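Local coordinates for nonsense-mediated mRNA decay factor SMG5 (Homo sapiens, PDB 2HWY), which acts in nonsense-mediated mRNA decay, promoting dephosphorylation of UPF1, and is represented here by its PIN domain, the protein having no RNase activity by itself, at residues A[8-11]-A[12-16]. Residues are numbered along the deposited sequence; the frame is centred on the assembly and turned at random.
Sequences DTQA and LCHHL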
ATOM      1  N   ASP A   8      -1.851  -0.011   2.242  1.00 25.97           N
ATOM      2  CA  ASP A   8      -3.163  -0.239   2.867  1.00 26.10           C
ATOM      3  C   ASP A   8      -4.174   0.520   1.990  1.00 26.52           C
ATOM      4  O   ASP A   8      -3.761   1.345   1.157  1.00 27.31           O
ATOM      5  CB  ASP A   8      -3.071   0.365   4.279  1.00 26.08           C
ATOM      6  CG  ASP A   8      -4.250   0.061   5.168  1.00 27.29           C
ATOM      7  OD1 ASP A   8      -5.421   0.186   4.729  1.00 33.80           O
ATOM      8  OD2 ASP A   8      -4.010  -0.251   6.357  1.00 27.71           O
ATOM      9  N   THR A   9      -5.469   0.238   2.134  1.00 26.29           N
ATOM     10  CA  THR A   9      -6.511   1.045   1.485  1.00 26.48           C
ATOM     11  C   THR A   9      -6.417   2.447   2.062  1.00 26.72           C
ATOM     12  O   THR A   9      -6.475   3.453   1.349  1.00 26.96           O
ATOM     13  CB  THR A   9      -7.971   0.496   1.722  1.00 26.31           C
ATOM     14  OG1 THR A   9      -8.210  -0.649   0.898  1.00 25.88           O
ATOM     15  CG2 THR A   9      -9.023   1.547   1.388  1.00 25.80           C
ATOM     16  N   GLN A  10      -6.281   2.505   3.373  1.00 26.87           N
ATOM     17  CA  GLN A  10      -6.235   3.779   4.054  1.00 27.21           C
ATOM     18  C   GLN A  10      -5.056   4.615   3.567  1.00 27.13           C
ATOM     19  O   GLN A  10      -5.186   5.832   3.416  1.00 27.37           O
ATOM     20  CB  GLN A  10      -6.141   3.570   5.561  1.00 27.23           C
ATOM     21  CG  GLN A  10      -7.359   3.971   6.329  1.00 27.59           C
ATOM     22  CD  GLN A  10      -7.083   3.950   7.830  1.00 28.67           C
ATOM     23  OE1 GLN A  10      -7.444   4.883   8.564  1.00 31.43           O
ATOM     24  NE2 GLN A  10      -6.415   2.890   8.294  1.00 30.11           N
ATOM     25  N   ALA A  11      -3.914   3.963   3.340  1.00 26.81           N
ATOM     26  CA  ALA A  11      -2.699   4.645   2.880  1.00 26.53           C
ATOM     27  C   ALA A  11      -2.919   5.280   1.522  1.00 26.42           C
ATOM     28  O   ALA A  11      -2.515   6.410   1.287  1.00 26.35           O
ATOM     29  CB  ALA A  11      -1.528   3.675   2.816  1.00 26.27           C
ATOM     30  N   LEU A  12      -3.565   4.540   0.629  1.00 26.36           N
ATOM     31  CA  LEU A  12      -3.868   5.035  -0.703  1.00 26.33           C
ATOM     32  C   LEU A  12      -4.907   6.128  -0.674  1.00 25.96           C
ATOM     33  O   LEU A  12      -4.808   7.091  -1.419  1.00 25.44           O
ATOM     34  CB  LEU A  12      -4.367   3.900  -1.594  1.00 26.21           C
ATOM     35  CG  LEU A  12      -3.242   2.957  -1.989  1.00 26.99           C
ATOM     36  CD1 LEU A  12      -3.813   1.644  -2.470  1.00 28.00           C
ATOM     37  CD2 LEU A  12      -2.306   3.589  -3.041  1.00 26.28           C
ATOM     38  N   CYS A  13      -5.918   5.957   0.171  1.00 26.21           N
ATOM     39  CA  CYS A  13      -7.043   6.905   0.236  1.00 26.51           C
ATOM     40  C   CYS A  13      -6.688   8.262   0.822  1.00 26.05           C
ATOM     41  O   CYS A  13      -7.274   9.256   0.427  1.00 25.98           O
ATOM     42  CB  CYS A  13      -8.213   6.306   1.022  1.00 26.77           C
ATOM     43  SG  CYS A  13      -9.189   5.169   0.009  1.00 29.78           S
ATOM     44  N   HIS A  14      -5.725   8.283   1.742  1.00 25.87           N
ATOM     45  CA  HIS A  14      -5.400   9.449   2.540  1.00 25.86           C
ATOM     46  C   HIS A  14      -3.997  10.011   2.331  1.00 25.80           C
ATOM     47  O   HIS A  14      -3.712  11.109   2.799  1.00 26.63           O
ATOM     48  CB  HIS A  14      -5.528   9.087   4.001  1.00 25.89           C
ATOM     49  CG  HIS A  14      -6.924   8.752   4.410  1.00 26.42           C
ATOM     50  ND1 HIS A  14      -7.232   7.639   5.164  1.00 26.90           N
ATOM     51  CD2 HIS A  14      -8.097   9.382   4.164  1.00 26.50           C
ATOM     52  CE1 HIS A  14      -8.536   7.608   5.378  1.00 26.94           C
ATOM     53  NE2 HIS A  14      -9.085   8.650   4.776  1.00 25.83           N
ATOM     54  N   HIS A  15      -3.122   9.277   1.657  1.00 25.24           N
ATOM     55  CA  HIS A  15      -1.720   9.662   1.541  1.00 24.81           C
ATOM     56  C   HIS A  15      -1.190   9.266   0.169  1.00 24.58           C
ATOM     57  O   HIS A  15      -0.077   8.763   0.031  1.00 24.46           O
ATOM     58  CB  HIS A  15      -0.887   9.009   2.642  1.00 24.83           C
ATOM     59  CG  HIS A  15      -1.378   9.309   4.025  1.00 25.33           C
ATOM     60  ND1 HIS A  15      -2.197   8.449   4.731  1.00 26.55           N
ATOM     61  CD2 HIS A  15      -1.173  10.374   4.833  1.00 24.54           C
ATOM     62  CE1 HIS A  15      -2.467   8.970   5.914  1.00 25.37           C
ATOM     63  NE2 HIS A  15      -1.864  10.141   5.997  1.00 24.45           N
ATOM     64  N   LEU A  16      -2.003   9.536  -0.845  1.00 24.14           N
ATOM     65  CA  LEU A  16      -1.671   9.235  -2.210  1.00 23.90           C
ATOM     66  C   LEU A  16      -0.384   9.906  -2.659  1.00 23.78           C
ATOM     67  O   LEU A  16       0.380   9.321  -3.423  1.00 23.95           O
ATOM     68  CB  LEU A  16      -2.810   9.687  -3.084  1.00 23.38           C
ATOM     69  CG  LEU A  16      -2.657   9.435  -4.563  1.00 24.18           C
ATOM     70  CD1 LEU A  16      -2.469   7.939  -4.844  1.00 25.36           C
ATOM     71  CD2 LEU A  16      -3.892   9.980  -5.237  1.00 24.26           C
TER
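Gln10 sets its CG obliquely against the ND1-CE1 side of the His14 imidazole, one turn further on, with CG 3.9 Å from His14 ND1. The chain of Gln10 is extended beyond CG and carries the amide away from the ring; amide and ring planes stand 77° apart. On the neighbouring flank Thr9 meets Cys13: the methyl CG2 lies 3.9 Å from SG, and the sulfur also packs near the carbonyl oxygen Thr9 O. With chi1 at -80°, SG is anti to its own carbonyl carbon, which tips it back toward the preceding turn. Both residues touch Leu40 of helix 34-43, while Leu12 rests its branch against Asp8 O and reaches Val36 of that helix.

The backbone beneath is a short helix. Cys13 N binds Thr9 O at 2.8 Å, and Leu12 N and His14 N donate to Asp8 O and Gln10 O. The last link, from His15 N to Ala11 O, is weak, with an N-H...O angle of 128°, where His15 leaves helical geometry. Ala11 and His15 adjoin Val153 of helix 153-159. At the start, Asp8 OD1 accepts from Gln10 N at 2.8 Å, met from above the carboxylate plane. The Asp8 N-cap thus starts helix 9-14 at the C-terminal end of strand 4-7, the central strand of the parallel sheet of the PIN-domain fold.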